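Local coordinates for hypothetical conserved protein (Geobacillus kaustophilus, PDB 2QYH) that is of unknown function but belongs to the haloacid dehalogenase-like hydrolases and is probably a magnesium-dependent phosphatase, at residues 93-99 against 158-162; 102-106 against 137-142; 145-151 against 172-178. All coordinates share one frame; numbering follows the deposited sequence.

Interaction 1 (93-99 against 158-162)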
loop_
_atom_site.group_PDB
_atom_site.type_symbol
_atom_site.label_atom_id
_atom_site.label_comp_id
_atom_site.label_asym_id
_atom_site.label_seq_id
_atom_site.Cartn_x
_atom_site.Cartn_y
_atom_site.Cartn_z
ATOM N N GLU D 93 -27.880 14.860 12.361
ATOM C CA GLU D 93 -27.728 15.376 13.715
ATOM C C GLU D 93 -26.330 15.967 13.921
ATOM O O GLU D 93 -26.189 17.071 14.450
ATOM C CB GLU D 93 -27.999 14.274 14.748
ATOM C CG GLU D 93 -27.827 14.735 16.194
ATOM C CD GLU D 93 -28.315 13.717 17.212
ATOM O OE1 GLU D 93 -27.967 13.858 18.406
ATOM O OE2 GLU D 93 -29.050 12.783 16.825
ATOM N N ALA D 94 -25.302 15.240 13.490
ATOM C CA ALA D 94 -23.922 15.698 13.629
ATOM C C ALA D 94 -23.674 16.977 12.827
ATOM O O ALA D 94 -22.978 17.882 13.292
ATOM C CB ALA D 94 -22.963 14.605 13.175
ATOM N N HIS D 95 -24.235 17.036 11.620
ATOM C CA HIS D 95 -24.089 18.202 10.753
ATOM C C HIS D 95 -24.636 19.448 11.456
ATOM O O HIS D 95 -24.130 20.558 11.267
ATOM C CB HIS D 95 -24.836 17.968 9.434
ATOM C CG HIS D 95 -24.815 19.144 8.508
ATOM N ND1 HIS D 95 -25.455 20.331 8.796
ATOM C CD2 HIS D 95 -24.226 19.318 7.301
ATOM C CE1 HIS D 95 -25.262 21.185 7.808
ATOM N NE2 HIS D 95 -24.520 20.597 6.888
ATOM N N LYS D 96 -25.672 19.253 12.270
ATOM C CA LYS D 96 -26.286 20.343 13.013
ATOM C C LYS D 96 -25.284 20.961 13.981
ATOM O O LYS D 96 -25.347 22.156 14.272
ATOM C CB LYS D 96 -27.498 19.841 13.796
ATOM C CG LYS D 96 -28.598 19.244 12.935
ATOM C CD LYS D 96 -29.793 18.838 13.789
ATOM C CE LYS D 96 -30.808 18.030 12.990
ATOM N NZ LYS D 96 -31.303 18.758 11.787
ATOM N N ASN D 97 -24.357 20.151 14.480
ATOM C CA ASN D 97 -23.351 20.654 15.412
ATOM C C ASN D 97 -22.024 20.993 14.737
ATOM O O ASN D 97 -21.042 21.288 15.411
ATOM C CB ASN D 97 -23.110 19.636 16.528
ATOM C CG ASN D 97 -24.339 19.402 17.372
ATOM O OD1 ASN D 97 -25.003 20.350 17.788
ATOM N ND2 ASN D 97 -24.649 18.137 17.639
ATOM N N GLY D 98 -22.006 20.954 13.408
ATOM C CA GLY D 98 -20.792 21.260 12.671
ATOM C C GLY D 98 -19.751 20.155 12.743
ATOM O O GLY D 98 -18.567 20.378 12.483
ATOM N N HIS D 99 -20.191 18.959 13.112
ATOM C CA HIS D 99 -19.302 17.810 13.166
ATOM C C HIS D 99 -19.453 17.008 11.879
ATOM O O HIS D 99 -20.542 16.537 11.549
ATOM C CB HIS D 99 -19.635 16.947 14.365
ATOM C CG HIS D 99 -19.503 17.673 15.666
ATOM N ND1 HIS D 99 -20.499 17.684 16.619
ATOM C CD2 HIS D 99 -18.491 18.416 16.175
ATOM C CE1 HIS D 99 -20.106 18.397 17.659
ATOM N NE2 HIS D 99 -18.892 18.852 17.416
ATOM N N TYR D 158 -24.184 11.856 20.961
ATOM C CA TYR D 158 -24.108 10.835 19.915
ATOM C C TYR D 158 -24.116 9.439 20.519
ATOM O O TYR D 158 -24.882 8.570 20.096
ATOM C CB TYR D 158 -22.833 11.029 19.095
ATOM C CG TYR D 158 -22.754 12.368 18.406
ATOM C CD1 TYR D 158 -23.670 12.714 17.417
ATOM C CD2 TYR D 158 -21.767 13.293 18.746
ATOM C CE1 TYR D 158 -23.607 13.951 16.779
ATOM C CE2 TYR D 158 -21.694 14.534 18.115
ATOM C CZ TYR D 158 -22.618 14.853 17.134
ATOM O OH TYR D 158 -22.556 16.071 16.503
ATOM N N VAL D 159 -23.250 9.233 21.505
ATOM C CA VAL D 159 -23.153 7.958 22.197
ATOM C C VAL D 159 -24.529 7.568 22.726
ATOM O O VAL D 159 -24.983 6.439 22.537
ATOM C CB VAL D 159 -22.170 8.052 23.400
ATOM C CG1 VAL D 159 -22.179 6.750 24.194
ATOM C CG2 VAL D 159 -20.761 8.362 22.905
ATOM N N ARG D 160 -25.183 8.531 23.376
ATOM C CA ARG D 160 -26.503 8.372 23.983
ATOM C C ARG D 160 -27.660 8.212 22.994
ATOM O O ARG D 160 -28.535 7.367 23.191
ATOM C CB ARG D 160 -26.796 9.579 24.873
ATOM C CG ARG D 160 -27.456 9.261 26.199
ATOM C CD ARG D 160 -26.418 8.860 27.233
ATOM N NE ARG D 160 -25.949 7.490 27.057
ATOM C CZ ARG D 160 -24.829 7.013 27.592
ATOM N NH1 ARG D 160 -24.053 7.797 28.332
ATOM N NH2 ARG D 160 -24.492 5.747 27.398
ATOM N N ASN D 161 -27.673 9.023 21.939
ATOM C CA ASN D 161 -28.756 8.966 20.963
ATOM C C ASN D 161 -28.640 7.855 19.937
ATOM O O ASN D 161 -29.595 7.584 19.209
ATOM C CB ASN D 161 -28.886 10.297 20.218
ATOM C CG ASN D 161 -29.140 11.467 21.150
ATOM O OD1 ASN D 161 -29.837 11.337 22.158
ATOM N ND2 ASN D 161 -28.584 12.624 20.805
ATOM N N TYR D 162 -27.481 7.209 19.870
ATOM C CA TYR D 162 -27.288 6.148 18.891
ATOM C C TYR D 162 -26.688 4.891 19.478
ATOM O O TYR D 162 -25.531 4.564 19.220
ATOM C CB TYR D 162 -26.414 6.657 17.751
ATOM C CG TYR D 162 -27.067 7.768 16.969
ATOM C CD1 TYR D 162 -27.898 7.489 15.885
ATOM C CD2 TYR D 162 -26.879 9.101 17.336
ATOM C CE1 TYR D 162 -28.525 8.510 15.182
ATOM C CE2 TYR D 162 -27.501 10.129 16.645
ATOM C CZ TYR D 162 -28.320 9.827 15.568
ATOM O OH TYR D 162 -28.918 10.849 14.869
#
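Glu93, near the end of helix 84-96, reaches across to two residues at the end of helix 156-161. Its CG lies anti to the backbone N (chi1 179°) and the chain runs straight on, carrying the carboxylate over to the other helix. CB passes 3.5 Å from Tyr162 OH, and CD packs by Tyr162 CE2. The two oxygens then divide the work: OE1 takes Asn161 ND2 on its syn lone pair at 2.8 Å, while OE2 accepts from Tyr162 OH, also at 2.8 Å, on its anti side and well out of the carboxylate plane.

Tyr158 comes the other way. Its ring turns an edge to Ala94, with CE1 3.7 Å from Ala94 CB, and its hydroxyl ends among the residues that close helix 84-96 in a Schellman motif around Gly98. There OH lies 2.6 Å from His99 ND1, in the imidazole plane, and takes a nearly straight bond (169°) from Asn97 ND2 at 3.2 Å. Glu154 holds His99 NE2, so both imidazole nitrogens are bonded. The two helix ends are therefore joined by directional polar bonds, with a carboxylate and a phenol each gripped twice.

Interaction 2 (102-106 against 137-142)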
loop_
_atom_site.group_PDB
_atom_site.type_symbol
_atom_site.label_atom_id
_atom_site.label_comp_id
_atom_site.label_asym_id
_atom_site.label_seq_id
_atom_site.Cartn_x
_atom_site.Cartn_y
_atom_site.Cartn_z
ATOM N N VAL D 102 -16.931 10.774 7.920
ATOM C CA VAL D 102 -16.277 10.223 6.750
ATOM C C VAL D 102 -16.874 8.835 6.621
ATOM O O VAL D 102 -16.916 8.082 7.593
ATOM C CB VAL D 102 -14.740 10.153 6.916
ATOM C CG1 VAL D 102 -14.139 9.203 5.886
ATOM C CG2 VAL D 102 -14.143 11.550 6.729
ATOM N N PHE D 103 -17.378 8.531 5.429
ATOM C CA PHE D 103 -17.992 7.238 5.141
ATOM C C PHE D 103 -16.968 6.329 4.478
ATOM O O PHE D 103 -16.324 6.721 3.504
ATOM C CB PHE D 103 -19.190 7.434 4.221
ATOM C CG PHE D 103 -20.098 8.531 4.661
ATOM C CD1 PHE D 103 -20.829 8.415 5.839
ATOM C CD2 PHE D 103 -20.188 9.709 3.924
ATOM C CE1 PHE D 103 -21.639 9.464 6.282
ATOM C CE2 PHE D 103 -20.992 10.763 4.354
ATOM C CZ PHE D 103 -21.720 10.640 5.539
HETATM N N MSE D 104 -16.834 5.116 5.010
HETATM C CA MSE D 104 -15.872 4.135 4.511
HETATM C C MSE D 104 -16.475 2.817 4.032
HETATM O O MSE D 104 -17.332 2.231 4.698
HETATM C CB MSE D 104 -14.869 3.803 5.606
HETATM C CG MSE D 104 -14.215 4.989 6.251
HETATM SE SE MSE D 104 -13.367 4.457 7.904
HETATM C CE MSE D 104 -11.861 3.484 7.186
ATOM N N ASP D 105 -16.036 2.358 2.864
ATOM C CA ASP D 105 -16.470 1.063 2.359
ATOM C C ASP D 105 -15.187 0.310 2.026
ATOM O O ASP D 105 -14.106 0.761 2.387
ATOM C CB ASP D 105 -17.418 1.185 1.150
ATOM C CG ASP D 105 -16.751 1.730 -0.094
ATOM O OD1 ASP D 105 -15.519 1.930 -0.107
ATOM O OD2 ASP D 105 -17.488 1.950 -1.079
ATOM N N ALA D 106 -15.283 -0.824 1.352
ATOM C CA ALA D 106 -14.091 -1.600 1.055
ATOM C C ALA D 106 -13.115 -0.976 0.055
ATOM O O ALA D 106 -11.905 -1.218 0.134
ATOM C CB ALA D 106 -14.494 -2.987 0.592
ATOM N N TYR D 137 -22.741 9.824 0.088
ATOM C CA TYR D 137 -22.127 8.577 -0.358
ATOM C C TYR D 137 -22.775 7.334 0.250
ATOM O O TYR D 137 -22.920 6.309 -0.417
ATOM C CB TYR D 137 -20.630 8.596 -0.042
ATOM C CG TYR D 137 -19.866 7.443 -0.649
ATOM C CD1 TYR D 137 -19.515 6.332 0.115
ATOM C CD2 TYR D 137 -19.519 7.451 -1.995
ATOM C CE1 TYR D 137 -18.834 5.255 -0.450
ATOM C CE2 TYR D 137 -18.839 6.384 -2.572
ATOM C CZ TYR D 137 -18.500 5.285 -1.797
ATOM O OH TYR D 137 -17.836 4.220 -2.371
ATOM N N TYR D 138 -23.175 7.438 1.512
ATOM C CA TYR D 138 -23.799 6.325 2.221
ATOM C C TYR D 138 -25.189 5.967 1.700
ATOM O O TYR D 138 -25.672 4.852 1.910
ATOM C CB TYR D 138 -23.906 6.647 3.714
ATOM C CG TYR D 138 -24.850 7.785 4.023
ATOM C CD1 TYR D 138 -24.445 9.113 3.884
ATOM C CD2 TYR D 138 -26.160 7.536 4.430
ATOM C CE1 TYR D 138 -25.324 10.168 4.140
ATOM C CE2 TYR D 138 -27.050 8.583 4.687
ATOM C CZ TYR D 138 -26.625 9.896 4.542
ATOM O OH TYR D 138 -27.496 10.931 4.798
ATOM N N GLU D 139 -25.830 6.913 1.027
ATOM C CA GLU D 139 -27.173 6.702 0.501
ATOM C C GLU D 139 -27.273 5.663 -0.619
ATOM O O GLU D 139 -28.305 5.014 -0.778
ATOM C CB GLU D 139 -27.751 8.039 0.022
ATOM C CG GLU D 139 -27.921 9.072 1.136
ATOM C CD GLU D 139 -29.195 8.873 1.945
ATOM O OE1 GLU D 139 -29.608 7.708 2.139
ATOM O OE2 GLU D 139 -29.778 9.884 2.398
ATOM N N ASN D 140 -26.202 5.489 -1.381
ATOM C CA ASN D 140 -26.219 4.540 -2.491
ATOM C C ASN D 140 -25.111 3.487 -2.438
ATOM O O ASN D 140 -24.974 2.665 -3.345
ATOM C CB ASN D 140 -26.143 5.320 -3.800
ATOM C CG ASN D 140 -25.396 6.631 -3.645
ATOM O OD1 ASN D 140 -24.225 6.651 -3.262
ATOM N ND2 ASN D 140 -26.075 7.738 -3.930
ATOM N N LYS D 141 -24.324 3.512 -1.370
ATOM C CA LYS D 141 -23.233 2.560 -1.199
ATOM C C LYS D 141 -23.298 1.934 0.183
ATOM O O LYS D 141 -23.796 2.550 1.122
ATOM C CB LYS D 141 -21.879 3.265 -1.351
ATOM C CG LYS D 141 -21.473 3.601 -2.770
ATOM C CD LYS D 141 -21.320 2.337 -3.598
ATOM C CE LYS D 141 -20.714 2.631 -4.962
ATOM N NZ LYS D 141 -19.356 3.245 -4.839
ATOM N N ASP D 142 -22.808 0.706 0.303
ATOM C CA ASP D 142 -22.772 0.044 1.600
ATOM C C ASP D 142 -21.590 0.629 2.367
ATOM O O ASP D 142 -20.476 0.695 1.849
ATOM C CB ASP D 142 -22.569 -1.469 1.459
ATOM C CG ASP D 142 -23.859 -2.216 1.200
ATOM O OD1 ASP D 142 -24.941 -1.675 1.519
ATOM O OD2 ASP D 142 -23.787 -3.357 0.695
#
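Tyr137 and Asp105 supply the hydrogen bond of this contact, between the short helix 137-140 and the end of strand 101-104. Tyr137 OH donates to Asp105 OD2 at 2.6 Å, arriving from above the carboxylate plane and well out of it, while OD2 lies at the edge of the phenol ring. The two flat groups stand 70° apart. The same hydroxyl accepts from Lys141 NZ at 3.1 Å, and Lys108 NZ bonds to it as well. Asp105 OD1 is occupied by the backbone N of Lys108, so the carboxylate is held through both oxygens.

Charge adds a longer-range term. Lys141 NZ stands 4.4 Å from Asp105 OD2, too far for a salt bridge, with the phenol oxygen bonded to both. The aliphatic part of Lys141 lies back over the Tyr137 ring, its CG above one face.

The apolar part belongs to Phe103. Tyr138 CD1 sits over one face of the Phe103 ring, 3.5 Å from CZ and offset toward the rim. The rings are inclined at 44°, neither stacked nor edge-to-face. Tyr138 has CG between its backbone N and carbonyl carbon (chi1 66°), which swings the ring over Phe103. Tyr137 CB approaches the same ring obliquely, from the same side, 4.1 Å from Phe103 CD2. Val87 and Thr91 of helix 84-96 also touch Phe103, and Val87 reaches Tyr138, so this aromatic cluster lies between the antiparallel sheet and that helix.

Chemically the contact falls into two halves, a greasy one at Phe103 and a polar one at Asp105, with Tyr137 spanning both. The nearby lysines would be expected to favour the ionised form of Asp105 and to polarise the phenol that binds it.

Interaction 3 (145-151 against 172-178)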
loop_
_atom_site.group_PDB
_atom_site.type_symbol
_atom_site.label_atom_id
_atom_site.label_comp_id
_atom_site.label_asym_id
_atom_site.label_seq_id
_atom_site.Cartn_x
_atom_site.Cartn_y
_atom_site.Cartn_z
ATOM N N GLN D 145 -18.125 1.234 8.044
ATOM C CA GLN D 145 -17.617 1.945 9.198
ATOM C C GLN D 145 -17.564 3.412 8.819
ATOM O O GLN D 145 -17.466 3.753 7.637
ATOM C CB GLN D 145 -16.223 1.416 9.539
ATOM C CG GLN D 145 -15.627 1.932 10.822
ATOM C CD GLN D 145 -14.380 1.161 11.216
ATOM O OE1 GLN D 145 -14.431 -0.056 11.425
ATOM N NE2 GLN D 145 -13.249 1.863 11.318
ATOM N N ALA D 146 -17.649 4.285 9.813
ATOM C CA ALA D 146 -17.611 5.710 9.540
ATOM C C ALA D 146 -16.753 6.402 10.574
ATOM O O ALA D 146 -16.336 5.793 11.564
ATOM C CB ALA D 146 -19.027 6.289 9.545
ATOM N N LEU D 147 -16.486 7.679 10.326
ATOM C CA LEU D 147 -15.678 8.483 11.224
ATOM C C LEU D 147 -16.443 9.741 11.590
ATOM O O LEU D 147 -16.968 10.435 10.716
ATOM C CB LEU D 147 -14.362 8.859 10.548
ATOM C CG LEU D 147 -13.354 7.737 10.298
ATOM C CD1 LEU D 147 -12.287 8.222 9.340
ATOM C CD2 LEU D 147 -12.731 7.293 11.619
ATOM N N LEU D 148 -16.521 10.015 12.887
ATOM C CA LEU D 148 -17.200 11.206 13.379
ATOM C C LEU D 148 -16.119 12.136 13.881
ATOM O O LEU D 148 -15.262 11.729 14.669
ATOM C CB LEU D 148 -18.143 10.863 14.531
ATOM C CG LEU D 148 -18.845 12.056 15.192
ATOM C CD1 LEU D 148 -19.766 12.734 14.191
ATOM C CD2 LEU D 148 -19.636 11.576 16.387
ATOM N N PHE D 149 -16.145 13.380 13.424
ATOM C CA PHE D 149 -15.136 14.322 13.857
ATOM C C PHE D 149 -15.661 15.326 14.869
ATOM O O PHE D 149 -16.372 16.274 14.528
ATOM C CB PHE D 149 -14.528 15.025 12.649
ATOM C CG PHE D 149 -13.863 14.084 11.692
ATOM C CD1 PHE D 149 -14.613 13.378 10.760
ATOM C CD2 PHE D 149 -12.490 13.857 11.761
ATOM C CE1 PHE D 149 -14.010 12.457 9.910
ATOM C CE2 PHE D 149 -11.879 12.940 10.918
ATOM C CZ PHE D 149 -12.639 12.237 9.990
ATOM N N CYS D 150 -15.305 15.078 16.126
ATOM C CA CYS D 150 -15.688 15.913 17.247
ATOM C C CYS D 150 -14.772 15.510 18.393
ATOM O O CYS D 150 -14.153 14.440 18.354
ATOM C CB CYS D 150 -17.146 15.661 17.643
ATOM S SG CYS D 150 -17.406 14.161 18.615
ATOM N N ARG D 151 -14.694 16.363 19.413
ATOM C CA ARG D 151 -13.850 16.098 20.571
ATOM C C ARG D 151 -14.591 15.253 21.603
ATOM O O ARG D 151 -15.816 15.136 21.561
ATOM C CB ARG D 151 -13.382 17.420 21.187
ATOM C CG ARG D 151 -12.487 18.231 20.261
ATOM C CD ARG D 151 -12.220 19.630 20.793
ATOM N NE ARG D 151 -11.368 20.402 19.892
ATOM C CZ ARG D 151 -10.067 20.183 19.721
ATOM N NH1 ARG D 151 -9.460 19.213 20.398
ATOM N NH2 ARG D 151 -9.373 20.930 18.868
ATOM N N ASP D 172 -7.801 13.001 18.998
ATOM C CA ASP D 172 -8.406 14.117 19.721
ATOM C C ASP D 172 -9.655 14.639 19.047
ATOM O O ASP D 172 -10.592 15.068 19.716
ATOM C CB ASP D 172 -7.424 15.280 19.851
ATOM C CG ASP D 172 -6.455 15.087 20.989
ATOM O OD1 ASP D 172 -5.541 15.916 21.149
ATOM O OD2 ASP D 172 -6.620 14.096 21.728
ATOM N N VAL D 173 -9.678 14.611 17.722
ATOM C CA VAL D 173 -10.832 15.135 17.010
ATOM C C VAL D 173 -11.559 14.153 16.101
ATOM O O VAL D 173 -12.300 14.568 15.206
ATOM C CB VAL D 173 -10.438 16.376 16.174
ATOM C CG1 VAL D 173 -9.913 17.476 17.087
ATOM C CG2 VAL D 173 -9.387 16.000 15.150
ATOM N N SER D 174 -11.366 12.859 16.329
ATOM C CA SER D 174 -12.030 11.858 15.502
ATOM C C SER D 174 -12.234 10.543 16.244
ATOM O O SER D 174 -11.343 10.066 16.947
ATOM C CB SER D 174 -11.216 11.599 14.230
ATOM O OG SER D 174 -11.905 10.736 13.342
ATOM N N THR D 175 -13.413 9.956 16.076
ATOM C CA THR D 175 -13.727 8.690 16.724
ATOM C C THR D 175 -14.367 7.748 15.705
ATOM O O THR D 175 -15.071 8.198 14.801
ATOM C CB THR D 175 -14.697 8.903 17.901
ATOM O OG1 THR D 175 -14.942 7.650 18.550
ATOM C CG2 THR D 175 -16.018 9.483 17.404
ATOM N N ASP D 176 -14.119 6.447 15.849
ATOM C CA ASP D 176 -14.679 5.455 14.929
ATOM C C ASP D 176 -16.132 5.163 15.224
ATOM O O ASP D 176 -16.562 5.181 16.376
ATOM C CB ASP D 176 -13.925 4.124 15.002
ATOM C CG ASP D 176 -12.534 4.210 14.443
ATOM O OD1 ASP D 176 -12.370 4.749 13.327
ATOM O OD2 ASP D 176 -11.604 3.726 15.119
ATOM N N VAL D 177 -16.879 4.868 14.171
ATOM C CA VAL D 177 -18.288 4.542 14.302
ATOM C C VAL D 177 -18.506 3.120 13.780
ATOM O O VAL D 177 -18.484 2.882 12.572
ATOM C CB VAL D 177 -19.159 5.535 13.494
ATOM C CG1 VAL D 177 -20.637 5.203 13.670
ATOM C CG2 VAL D 177 -18.873 6.953 13.938
ATOM N N LEU D 178 -18.692 2.171 14.693
ATOM C CA LEU D 178 -18.920 0.783 14.296
ATOM C C LEU D 178 -20.305 0.380 14.774
ATOM O O LEU D 178 -20.918 1.074 15.583
ATOM C CB LEU D 178 -17.886 -0.168 14.931
ATOM C CG LEU D 178 -16.568 0.321 15.545
ATOM C CD1 LEU D 178 -15.777 -0.893 16.022
ATOM C CD2 LEU D 178 -15.752 1.123 14.544
#
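Ala146 and Val177 face each other as a hydrogen-bonded pair in the five-stranded antiparallel sheet, which fits the cap domain of Cof-type HAD proteins. The N-to-C directions of strands 145-148 and 174-178 make 151°, and Leu148 pairs with Thr175 in the same way: Leu148 N reaches Thr175 O at 3.0 Å in an almost straight bond (174°), and Thr175 N returns to Leu148 O.

Ala146, Leu148, Thr175 and Val177 share one face of the sheet. Ala146 CB lies 4.0 Å from Val177 CB, and Val177 CG2 reaches along to Leu148 CB, so the valine bridges two residues of the partner strand. Thr175 turns CG2 to Leu148 CB.

On the other face Leu147 and Asp176, a non-hydrogen-bonded pair, lie side by side and point the same way. Asp176 OD2 holds a bound glycerol, probably from the crystallisation liquor. Gln145 likewise runs beside Leu178. A chi1 of -173° turns its CG away from the backbone N, and the extended chain brings CG 3.8 Å from Leu178 CD2 and onward to Phe65 and Asn66. Cut back to an alanine, this residue is likely to leave the Leu178 methyl without its flank and a gap toward Phe65 and Asn66.

Farther along, the Phe149 ring takes Ser174 OG over one face, 3.3 Å from CE2, and Ser122 of helix 117-124 touches both residues. Past the last bridge the two chains stay close, and Arg151, extended from CG to NE, runs alongside Val173: the methyl CG1 sits over one face of the guanidinium, toward its rim, 3.8 Å from Arg151 CZ.

Interactions 2 and 3 meet in one antiparallel sheet, with centres about 15 Å apart: strands 101-104 and 145-148 are neighbours there, joined by probable hydrogen bonds from Leu147 N to Val102 O (2.8 Å) and from Met104 N to Gln145 O (3.0 Å). Interaction 1 lies about 11 Å from interaction 3, centre to centre, and packs on it directly, Tyr158 CD2 being 3.6 Å from Leu148 CD2. Interactions 1 and 2, about 18 Å apart centre to centre, are linked through helix 84-96 and the strand that follows it. The glycerol at Asp176 may mark a pocket beside interaction 3; the likely catalytic motif, around Asp9 and Asp11, belongs to the other, mixed sheet.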